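Local coordinates for uncharacterized conserved protein (Staphylococcus epidermidis, PDB 3FRM) that is of unknown function but contains a GNAT-type acetyltransferase domain and may transfer an acetyl group to a substrate not yet identified, at residues 100-105 with 241-246; 48-53 with 83-88; 133-138 with 176-181; 119-124 with 167-172. All coordinates share one frame; numbering follows the deposited sequence.

Contact 1 (100-105 with 241-246); sequences LELYVI and VYQGFK
Six backbone hydrogen bonds join the antiparallel strands 100-105 and 241-246. Leu100 and Lys246 exchange one pair, Val104 and Val241 another; Leu100 N meets Lys246 O at 2.6 Å, nearly along the C=O axis. Between them the register slips by one. Leu102 N donates to Gly244 O (2.9 Å) from above the carbonyl plane, whereas Leu102 O accepts almost end-on from Gln243 N (2.7 Å). Leu102 thus bonds to two successive residues, a beta bulge, and Gly244 adopts a positive phi (128°) at which a side chain would jam against the preceding carbonyl oxygen.

The aromatic contact lies on the face carrying Glu101, Tyr103 and Tyr242. Tyr242 turns its edge toward the face of Tyr103 in an offset edge-to-face pair, centroids 5.8 Å apart and planes at 63°. In its own plane, Tyr242 CE1 also touches Glu101 CG (3.6 Å), and Arg237 of the second subunit packs on Tyr242.

Among apolar groups, Val104 CG1 meets Val241 CG2 at 3.9 Å on the other face.

Among polar groups, the bent Gln243 chain lays OE1 against Val104 CG1 while NE2 bonds to Met4 O. On the tyrosine face Tyr103 OH donates to OE2 of the buried Glu101 (2.6 Å, though OE2 is less surely placed), and OE2 also forms a salt bridge with Lys232. Two such partners may help keep Glu101 ionised.

Contact 2 (48-53 with 83-88); sequences PTMNQW and DEVLLE
Asp83 O is gripped by two amides of the helix it precedes, Leu87 N at 2.9 Å and, more weakly, Leu86 N. The Asp83 side chain is the N-cap: OD1 accepts from Val85 N (2.9 Å), which comes from above the carboxylate plane. Thr49 caps the other helix by a bond reaching one residue further along, its OG1 taking a nearly straight bond (176°) from Gln52 N at 3.0 Å.

Between the two capped turns the contact is apolar. Leu86, its CG anti to the backbone N (chi1 169°), reaches its fork toward helix 50-66. The Leu86 side chain crosses that of Trp53 at about a right angle, and Leu86 CD1 touches Trp53 CE3 at 3.6 Å; Leu86 CD2 lies 3.9 Å from Pro48 O. Selenomethionine Met50 sets its CG 3.9 Å from Leu86 CA, then bends twice, so that CE lies against Val85 CG1 (3.6 Å). Trp53 is held further by edge-to-face contacts with Phe74 and Phe95.

Two helices, 50-66 and 84-92, thus meet at their first turns, with Trp53 reaching strand 72-75 beneath. Such helices layered on a sheet are consistent with the alpha/beta fold of the acetyltransferase clan.

Contact 3 (133-138 with 176-181); sequences LHVYDA and VGIVDI
Apolar side chains carry the contact between residues 133-138 and strand segment 176-181. Val135 and Ile178 reach toward each other tip to tip: Val135 CB rests on Ile178 CG2 at 3.7 Å, and Val135 CG1 lies 3.9 Å from Ile178 CG1. The remaining Val135 methyl, CG2, dips to the strand backbone and stops 3.7 Å from Val176 N. Ile178 places CG1 in the crowded position between its backbone N and carbonyl carbon (chi1 62°); the extended chi2 then carries CD1 to the next helical residue, 3.7 Å from Tyr136 N and 3.8 Å from Tyr136 CB.

Helix 129-136 here packs on one face of the sheet, consistent with a GNAT-type fold. Val176, Val179 and Ile181 of the same strand touch helix 204-216 instead, so helices flank the strand in the layered manner of that family. The strand is not regular: Val176 and Gly177 both face Ala169, a classic beta bulge just ahead of Ile178.

The aromatic part is smaller. Ile178 CD1 meets the Tyr136 ring at its edge, near the ring plane, while that ring also meets Phe139 and touches Val151 and Lys152 of helix 145-158.

No hydrogen bond crosses between the segments; further along the strand, Asp180 OD2 shares one with Tyr132 OH, just ahead of residues 133-138.

Contact 4 (119-124 with 167-172); sequences VDIQLV and LVAYVN
Strands 120-123 and 167-171 run antiparallel, their axes 4.7 Å apart at closest and at 154°, and four backbone bonds link Asp120 with Tyr170 and Gln122 with Val168; Tyr170 N to Asp120 O is the shortest at 2.7 Å.

On the face of Asp120, Gln122 and Tyr170, the Gln122 chain, extended beyond CG, crosses the Tyr170 side chain at about a right angle. Its CD lies 3.8 Å from Tyr170 CE2, amide and ring planes 27° apart. Gln122 NE2 donates to the syn lone pair of Asp120 OD2 (2.8 Å), while OE1 accepts from Asn128. Tyr170 OH bonds to Asp131, and Asp120 O sits in plane at the ring edge. Val168 is on this face too, its CG2 meeting Val124 CG1 (3.5 Å).

On the other face, with Ile121, Leu167 CD2 leans to within 3.4 Å of Gln122 O and lies beside Leu123 CD1 (4.0 Å), and Ala169 CB meets Val119 CG1 (3.7 Å).

Strand 120-123 is an edge strand of the sheet within this chain. Bonds at both ends of the Gln122 amide fix its rotation, and its N-H would help stabilise the exposed Asp120 carboxylate in its charged form.

Overall arrangement
From the N terminus, contact 2 closes first, bringing helix 84-92 back to the start of helix 50-66. Strand 96-105 follows and opens contact 1, which closes only near the C terminus when strand 241-251 pairs with it. Contacts 3 and 4 both form within that long loop. They cross: strand 120-123 precedes helix 129-136, and their partners, strands 165-171 and 174-183, return in the same order as sheet neighbours, joined by backbone bonds. Their centres are about 10 Å apart. Contacts 2 and 4 lie on opposite sides of the chain's centre, about 47 Å between centres, with contact 1 in the mixed sheet between. Contacts 1 and 2 also touch the second subunit.

Contact 1 (100-105 with 241-246)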
# COMPACT_ATOMS: atom_id res chain seq x y z
N LEU A 100 -10.12 -0.35 4.53
CA LEU A 100 -10.47 0.37 3.30
C LEU A 100 -10.04 1.77 3.54
O LEU A 100 -10.18 2.26 4.65
CB LEU A 100 -11.97 0.38 3.09
CG LEU A 100 -12.71 -0.76 2.37
CD1 LEU A 100 -11.84 -1.97 1.88
CD2 LEU A 100 -13.89 -1.20 3.24
N GLU A 101 -9.52 2.42 2.50
CA GLU A 101 -9.08 3.81 2.57
C GLU A 101 -9.81 4.64 1.52
O GLU A 101 -9.86 4.26 0.33
CB GLU A 101 -7.61 3.90 2.23
CG GLU A 101 -6.74 3.54 3.39
CD GLU A 101 -5.28 3.26 3.00
OE1 GLU A 101 -4.46 3.08 3.94
OE2 GLU A 101 -4.95 3.22 1.78
N LEU A 102 -10.40 5.75 1.97
CA LEU A 102 -11.05 6.65 1.05
C LEU A 102 -10.07 7.72 0.52
O LEU A 102 -9.49 8.47 1.31
CB LEU A 102 -12.24 7.32 1.72
CG LEU A 102 -12.97 8.38 0.87
CD1 LEU A 102 -13.78 7.70 -0.28
CD2 LEU A 102 -13.93 9.22 1.77
N TYR A 103 -9.89 7.77 -0.81
CA TYR A 103 -9.10 8.84 -1.49
C TYR A 103 -9.94 9.80 -2.28
O TYR A 103 -10.92 9.43 -2.93
CB TYR A 103 -8.00 8.25 -2.39
CG TYR A 103 -6.97 7.51 -1.58
CD1 TYR A 103 -5.94 8.19 -0.95
CD2 TYR A 103 -7.10 6.15 -1.33
CE1 TYR A 103 -5.02 7.53 -0.16
CE2 TYR A 103 -6.18 5.47 -0.55
CZ TYR A 103 -5.13 6.17 0.02
OH TYR A 103 -4.22 5.50 0.83
N VAL A 104 -9.54 11.07 -2.26
CA VAL A 104 -10.33 12.08 -2.92
C VAL A 104 -9.43 12.98 -3.73
O VAL A 104 -8.29 13.20 -3.34
CB VAL A 104 -11.12 12.89 -1.86
CG1 VAL A 104 -10.23 13.97 -1.23
CG2 VAL A 104 -12.29 13.58 -2.49
N ILE A 105 -9.93 13.51 -4.85
CA ILE A 105 -9.19 14.50 -5.61
C ILE A 105 -10.14 15.46 -6.36
O ILE A 105 -11.27 15.09 -6.66
CB ILE A 105 -8.18 13.85 -6.56
CG1 ILE A 105 -7.14 14.93 -6.97
CG2 ILE A 105 -8.89 13.24 -7.76
CD1 ILE A 105 -5.97 14.48 -7.89
N VAL A 241 -5.82 12.83 -2.28
CA VAL A 241 -5.71 13.04 -0.85
C VAL A 241 -6.50 12.01 -0.03
O VAL A 241 -7.64 11.69 -0.29
CB VAL A 241 -5.90 14.56 -0.41
CG1 VAL A 241 -5.97 15.58 -1.59
CG2 VAL A 241 -6.99 14.76 0.72
N TYR A 242 -5.80 11.41 0.91
CA TYR A 242 -6.30 10.48 1.85
C TYR A 242 -7.34 11.15 2.71
O TYR A 242 -7.06 12.24 3.28
CB TYR A 242 -5.15 10.02 2.73
CG TYR A 242 -5.55 9.09 3.87
CD1 TYR A 242 -5.80 7.75 3.62
CD2 TYR A 242 -5.69 9.56 5.15
CE1 TYR A 242 -6.15 6.85 4.63
CE2 TYR A 242 -6.05 8.70 6.20
CZ TYR A 242 -6.26 7.35 5.93
OH TYR A 242 -6.59 6.50 6.94
N GLN A 243 -8.51 10.51 2.84
CA GLN A 243 -9.62 11.08 3.61
C GLN A 243 -10.41 10.10 4.49
O GLN A 243 -11.64 10.24 4.57
CB GLN A 243 -10.62 11.70 2.63
CG GLN A 243 -11.63 12.63 3.30
CD GLN A 243 -11.72 13.91 2.55
OE1 GLN A 243 -10.70 14.54 2.30
NE2 GLN A 243 -12.94 14.30 2.16
N GLY A 244 -9.76 9.10 5.08
CA GLY A 244 -10.36 8.36 6.16
C GLY A 244 -10.31 6.87 5.87
O GLY A 244 -9.97 6.48 4.77
N PHE A 245 -10.63 6.06 6.88
CA PHE A 245 -10.52 4.61 6.71
C PHE A 245 -11.73 3.88 7.23
O PHE A 245 -12.53 4.45 7.94
CB PHE A 245 -9.28 4.10 7.47
CG PHE A 245 -9.33 4.35 8.96
CD1 PHE A 245 -9.79 3.34 9.84
CD2 PHE A 245 -8.95 5.59 9.47
CE1 PHE A 245 -9.86 3.57 11.22
CE2 PHE A 245 -8.99 5.84 10.85
CZ PHE A 245 -9.45 4.82 11.74
N LYS A 246 -11.86 2.61 6.85
CA LYS A 246 -12.78 1.67 7.53
C LYS A 246 -12.06 0.37 7.74
O LYS A 246 -11.42 -0.13 6.79
CB LYS A 246 -13.96 1.33 6.60
CG LYS A 246 -15.08 2.33 6.57
CD LYS A 246 -16.40 1.67 6.06
CE LYS A 246 -17.47 2.77 6.14
NZ LYS A 246 -18.87 2.44 5.78

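Contact 2 (48-53 with 83-88)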
# COMPACT_ATOMS: atom_id res chain seq x y z
N PRO A 48 -20.63 -2.25 17.17
CA PRO A 48 -21.24 -3.26 18.01
C PRO A 48 -20.36 -3.56 19.21
O PRO A 48 -19.16 -3.49 19.09
CB PRO A 48 -21.30 -4.49 17.08
CG PRO A 48 -20.18 -4.32 16.13
CD PRO A 48 -20.11 -2.81 15.91
N THR A 49 -20.91 -3.88 20.38
CA THR A 49 -20.11 -4.56 21.37
C THR A 49 -19.82 -5.96 20.85
O THR A 49 -20.47 -6.47 19.89
CB THR A 49 -20.84 -4.77 22.67
OG1 THR A 49 -21.75 -5.87 22.52
CG2 THR A 49 -21.58 -3.53 23.07
N MSE A 50 -18.86 -6.60 21.50
CA MSE A 50 -18.48 -7.95 21.23
C MSE A 50 -19.69 -8.85 21.22
O MSE A 50 -19.82 -9.63 20.30
CB MSE A 50 -17.47 -8.41 22.26
CG MSE A 50 -16.47 -9.41 21.75
SE MSE A 50 -16.79 -11.14 22.58
CE MSE A 50 -15.81 -11.09 24.26
N ASN A 51 -20.58 -8.71 22.20
CA ASN A 51 -21.80 -9.55 22.31
C ASN A 51 -22.80 -9.33 21.19
O ASN A 51 -23.36 -10.27 20.69
CB ASN A 51 -22.53 -9.27 23.62
CG ASN A 51 -21.71 -9.66 24.83
OD1 ASN A 51 -21.07 -10.70 24.84
ND2 ASN A 51 -21.77 -8.83 25.90
N GLN A 52 -23.02 -8.06 20.85
CA GLN A 52 -23.78 -7.68 19.68
C GLN A 52 -23.22 -8.36 18.45
O GLN A 52 -23.95 -8.99 17.70
CB GLN A 52 -23.66 -6.18 19.43
CG GLN A 52 -24.88 -5.36 19.63
CD GLN A 52 -26.17 -5.89 19.00
OE1 GLN A 52 -27.24 -5.37 19.31
NE2 GLN A 52 -26.09 -6.88 18.14
N TRP A 53 -21.91 -8.24 18.26
CA TRP A 53 -21.25 -8.81 17.09
C TRP A 53 -21.48 -10.30 16.94
O TRP A 53 -21.65 -10.78 15.82
CB TRP A 53 -19.72 -8.47 17.02
CG TRP A 53 -19.07 -8.97 15.73
CD1 TRP A 53 -19.36 -8.53 14.45
CD2 TRP A 53 -18.10 -10.01 15.58
NE1 TRP A 53 -18.61 -9.24 13.54
CE2 TRP A 53 -17.83 -10.14 14.20
CE3 TRP A 53 -17.40 -10.82 16.48
CZ2 TRP A 53 -16.92 -11.08 13.68
CZ3 TRP A 53 -16.48 -11.74 15.97
CH2 TRP A 53 -16.24 -11.86 14.56
N ASP A 83 -12.42 -2.15 19.38
CA ASP A 83 -11.89 -2.41 20.70
C ASP A 83 -11.10 -3.72 20.71
O ASP A 83 -11.36 -4.65 19.91
CB ASP A 83 -12.99 -2.43 21.76
CG ASP A 83 -12.45 -2.71 23.14
OD1 ASP A 83 -12.51 -3.89 23.55
OD2 ASP A 83 -11.88 -1.77 23.80
N GLU A 84 -10.13 -3.78 21.60
CA GLU A 84 -9.28 -4.94 21.77
C GLU A 84 -10.07 -6.26 21.91
O GLU A 84 -9.79 -7.27 21.24
CB GLU A 84 -8.41 -4.76 22.99
CG GLU A 84 -7.39 -5.89 23.10
CD GLU A 84 -6.97 -6.16 24.52
OE1 GLU A 84 -6.44 -5.20 25.18
OE2 GLU A 84 -7.16 -7.33 24.97
N VAL A 85 -11.07 -6.23 22.76
CA VAL A 85 -11.80 -7.41 23.11
C VAL A 85 -12.50 -8.02 21.87
O VAL A 85 -12.54 -9.28 21.70
CB VAL A 85 -12.76 -7.09 24.23
CG1 VAL A 85 -13.56 -8.34 24.61
CG2 VAL A 85 -11.96 -6.55 25.45
N LEU A 86 -12.98 -7.12 20.99
CA LEU A 86 -13.67 -7.52 19.79
C LEU A 86 -12.65 -7.96 18.72
O LEU A 86 -12.89 -8.93 17.98
CB LEU A 86 -14.57 -6.38 19.31
CG LEU A 86 -15.20 -6.52 17.91
CD1 LEU A 86 -16.01 -7.76 17.85
CD2 LEU A 86 -16.07 -5.35 17.55
N LEU A 87 -11.52 -7.25 18.62
CA LEU A 87 -10.46 -7.69 17.73
C LEU A 87 -10.12 -9.12 18.11
O LEU A 87 -9.99 -9.98 17.23
CB LEU A 87 -9.20 -6.86 17.87
CG LEU A 87 -9.19 -5.54 17.07
CD1 LEU A 87 -7.98 -4.68 17.52
CD2 LEU A 87 -9.20 -5.78 15.55
N GLU A 88 -9.97 -9.34 19.40
CA GLU A 88 -9.53 -10.61 19.89
C GLU A 88 -10.50 -11.70 19.47
O GLU A 88 -10.09 -12.75 18.99
CB GLU A 88 -9.39 -10.56 21.40
CG GLU A 88 -8.52 -11.67 21.87
CD GLU A 88 -8.88 -12.12 23.27
OE1 GLU A 88 -8.25 -13.08 23.81
OE2 GLU A 88 -9.79 -11.49 23.86

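Contact 3 (133-138 with 176-181)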
# COMPACT_ATOMS: atom_id res chain seq x y z
N LEU A 133 -12.72 -7.20 -20.73
CA LEU A 133 -12.56 -8.42 -19.91
C LEU A 133 -11.19 -9.04 -20.06
O LEU A 133 -10.64 -9.59 -19.11
CB LEU A 133 -13.62 -9.42 -20.26
CG LEU A 133 -15.00 -8.93 -19.90
CD1 LEU A 133 -15.99 -9.95 -20.49
CD2 LEU A 133 -15.13 -8.78 -18.36
N HIS A 134 -10.64 -8.88 -21.24
CA HIS A 134 -9.30 -9.31 -21.48
C HIS A 134 -8.29 -8.69 -20.52
O HIS A 134 -7.40 -9.38 -20.02
CB HIS A 134 -8.90 -9.00 -22.91
CG HIS A 134 -7.50 -9.38 -23.22
ND1 HIS A 134 -6.47 -8.46 -23.26
CD2 HIS A 134 -6.94 -10.59 -23.44
CE1 HIS A 134 -5.34 -9.09 -23.52
NE2 HIS A 134 -5.60 -10.38 -23.63
N VAL A 135 -8.41 -7.39 -20.26
CA VAL A 135 -7.49 -6.75 -19.34
C VAL A 135 -7.81 -7.23 -17.93
O VAL A 135 -6.92 -7.55 -17.11
CB VAL A 135 -7.64 -5.21 -19.41
CG1 VAL A 135 -6.77 -4.55 -18.29
CG2 VAL A 135 -7.30 -4.69 -20.82
N TYR A 136 -9.09 -7.26 -17.65
CA TYR A 136 -9.60 -7.72 -16.39
C TYR A 136 -8.95 -9.06 -15.97
O TYR A 136 -8.52 -9.20 -14.82
CB TYR A 136 -11.12 -7.81 -16.45
CG TYR A 136 -11.66 -8.13 -15.12
CD1 TYR A 136 -11.76 -7.14 -14.12
CD2 TYR A 136 -12.01 -9.43 -14.82
CE1 TYR A 136 -12.22 -7.48 -12.84
CE2 TYR A 136 -12.48 -9.77 -13.58
CZ TYR A 136 -12.58 -8.81 -12.59
OH TYR A 136 -13.04 -9.24 -11.37
N ASP A 137 -8.82 -9.96 -16.94
CA ASP A 137 -8.23 -11.31 -16.80
C ASP A 137 -6.84 -11.38 -16.25
O ASP A 137 -6.47 -12.38 -15.64
CB ASP A 137 -8.20 -12.02 -18.17
CG ASP A 137 -9.20 -13.10 -18.24
OD1 ASP A 137 -8.94 -14.19 -18.84
OD2 ASP A 137 -10.27 -12.89 -17.63
N ALA A 138 -6.09 -10.31 -16.48
CA ALA A 138 -4.71 -10.12 -16.00
C ALA A 138 -4.60 -9.73 -14.56
O ALA A 138 -3.53 -9.86 -14.01
CB ALA A 138 -4.04 -9.06 -16.83
N VAL A 176 -5.28 -2.44 -22.96
CA VAL A 176 -4.18 -2.30 -22.04
C VAL A 176 -4.54 -1.73 -20.61
O VAL A 176 -3.83 -1.98 -19.65
CB VAL A 176 -3.11 -1.49 -22.76
CG1 VAL A 176 -2.57 -0.34 -21.91
CG2 VAL A 176 -2.04 -2.42 -23.33
N GLY A 177 -5.65 -1.00 -20.51
CA GLY A 177 -6.08 -0.31 -19.26
C GLY A 177 -7.59 -0.32 -19.11
O GLY A 177 -8.31 -0.20 -20.10
N ILE A 178 -8.11 -0.47 -17.90
CA ILE A 178 -9.56 -0.36 -17.72
C ILE A 178 -9.95 0.45 -16.47
O ILE A 178 -9.13 0.67 -15.55
CB ILE A 178 -10.29 -1.79 -17.76
CG1 ILE A 178 -9.78 -2.66 -16.61
CG2 ILE A 178 -10.08 -2.50 -19.15
CD1 ILE A 178 -10.54 -4.07 -16.54
N VAL A 179 -11.19 0.92 -16.44
CA VAL A 179 -11.67 1.48 -15.18
C VAL A 179 -13.16 1.52 -15.29
O VAL A 179 -13.67 1.61 -16.40
CB VAL A 179 -11.07 2.92 -14.92
CG1 VAL A 179 -11.43 3.95 -16.10
CG2 VAL A 179 -11.43 3.43 -13.53
N ASP A 180 -13.82 1.40 -14.15
CA ASP A 180 -15.25 1.64 -13.97
C ASP A 180 -15.50 3.02 -13.35
O ASP A 180 -14.75 3.46 -12.49
CB ASP A 180 -15.77 0.66 -12.95
CG ASP A 180 -15.72 -0.72 -13.46
OD1 ASP A 180 -16.46 -1.56 -12.91
OD2 ASP A 180 -14.99 -0.97 -14.44
N ILE A 181 -16.57 3.66 -13.80
CA ILE A 181 -16.95 4.93 -13.26
C ILE A 181 -18.42 4.93 -12.92
O ILE A 181 -19.24 4.45 -13.70
CB ILE A 181 -16.61 6.16 -14.19
CG1 ILE A 181 -17.03 5.90 -15.62
CG2 ILE A 181 -15.12 6.42 -14.18
CD1 ILE A 181 -15.95 5.22 -16.49

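Contact 4 (119-124 with 167-172)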
# COMPACT_ATOMS: atom_id res chain seq x y z
N VAL A 119 -2.86 7.15 -26.69
CA VAL A 119 -3.59 6.13 -25.98
C VAL A 119 -5.04 6.37 -26.36
O VAL A 119 -5.61 7.43 -26.12
CB VAL A 119 -3.48 6.30 -24.43
CG1 VAL A 119 -4.36 5.30 -23.74
CG2 VAL A 119 -2.04 6.16 -23.94
N ASP A 120 -5.66 5.38 -26.95
CA ASP A 120 -6.98 5.61 -27.43
C ASP A 120 -7.91 5.03 -26.38
O ASP A 120 -7.74 3.89 -25.98
CB ASP A 120 -7.10 4.99 -28.83
CG ASP A 120 -8.54 4.75 -29.26
OD1 ASP A 120 -9.36 5.70 -29.14
OD2 ASP A 120 -8.82 3.62 -29.76
N ILE A 121 -8.86 5.85 -25.91
CA ILE A 121 -9.74 5.53 -24.76
C ILE A 121 -11.19 5.52 -25.20
O ILE A 121 -11.70 6.52 -25.69
CB ILE A 121 -9.60 6.55 -23.60
CG1 ILE A 121 -8.13 6.75 -23.21
CG2 ILE A 121 -10.45 6.10 -22.38
CD1 ILE A 121 -7.86 7.68 -21.96
N GLN A 122 -11.86 4.39 -24.97
CA GLN A 122 -13.19 4.17 -25.52
C GLN A 122 -14.15 3.82 -24.39
O GLN A 122 -13.77 3.13 -23.45
CB GLN A 122 -13.17 3.04 -26.58
CG GLN A 122 -12.30 3.33 -27.82
CD GLN A 122 -12.20 2.14 -28.85
OE1 GLN A 122 -12.96 1.15 -28.84
NE2 GLN A 122 -11.24 2.25 -29.74
N LEU A 123 -15.39 4.29 -24.49
CA LEU A 123 -16.51 3.75 -23.69
C LEU A 123 -16.73 2.32 -24.10
O LEU A 123 -16.68 2.01 -25.28
CB LEU A 123 -17.80 4.54 -23.93
CG LEU A 123 -18.09 5.63 -22.89
CD1 LEU A 123 -17.21 6.89 -23.13
CD2 LEU A 123 -19.58 5.98 -22.90
N VAL A 124 -16.98 1.43 -23.16
CA VAL A 124 -17.15 0.04 -23.58
C VAL A 124 -18.56 -0.24 -24.08
O VAL A 124 -19.53 0.26 -23.56
CB VAL A 124 -16.68 -1.00 -22.52
CG1 VAL A 124 -15.41 -0.52 -21.86
CG2 VAL A 124 -17.75 -1.28 -21.50
N LEU A 167 -14.33 2.10 -19.11
CA LEU A 167 -13.34 2.48 -20.11
C LEU A 167 -12.28 1.41 -20.46
O LEU A 167 -11.87 0.68 -19.60
CB LEU A 167 -12.67 3.76 -19.67
CG LEU A 167 -13.69 4.90 -19.56
CD1 LEU A 167 -13.08 6.12 -18.86
CD2 LEU A 167 -14.28 5.27 -20.91
N VAL A 168 -11.86 1.32 -21.72
CA VAL A 168 -10.73 0.49 -22.12
C VAL A 168 -9.80 1.42 -22.84
O VAL A 168 -10.23 2.15 -23.75
CB VAL A 168 -11.13 -0.62 -23.15
CG1 VAL A 168 -9.91 -1.46 -23.58
CG2 VAL A 168 -12.16 -1.53 -22.58
N ALA A 169 -8.53 1.40 -22.44
CA ALA A 169 -7.48 2.12 -23.15
C ALA A 169 -6.74 1.16 -24.07
O ALA A 169 -6.52 -0.04 -23.70
CB ALA A 169 -6.53 2.76 -22.20
N TYR A 170 -6.36 1.68 -25.25
CA TYR A 170 -5.58 0.92 -26.20
C TYR A 170 -4.31 1.65 -26.51
O TYR A 170 -4.32 2.88 -26.72
CB TYR A 170 -6.31 0.71 -27.54
CG TYR A 170 -7.62 -0.04 -27.47
CD1 TYR A 170 -7.73 -1.33 -28.01
CD2 TYR A 170 -8.75 0.54 -26.89
CE1 TYR A 170 -8.92 -2.05 -27.96
CE2 TYR A 170 -9.96 -0.17 -26.82
CZ TYR A 170 -10.04 -1.46 -27.38
OH TYR A 170 -11.23 -2.14 -27.37
N VAL A 171 -3.23 0.87 -26.60
CA VAL A 171 -1.97 1.32 -27.21
C VAL A 171 -1.73 0.37 -28.36
O VAL A 171 -1.79 -0.87 -28.19
CB VAL A 171 -0.79 1.30 -26.21
CG1 VAL A 171 0.48 1.79 -26.87
CG2 VAL A 171 -1.14 2.16 -25.03
N ASN A 172 -1.45 0.97 -29.53
CA ASN A 172 -1.36 0.28 -30.82
C ASN A 172 -2.46 -0.76 -31.02
O ASN A 172 -2.13 -1.91 -31.29
CB ASN A 172 -0.00 -0.44 -31.03
CG ASN A 172 1.15 0.19 -30.26
OD1 ASN A 172 1.80 1.12 -30.73
ND2 ASN A 172 1.44 -0.34 -29.08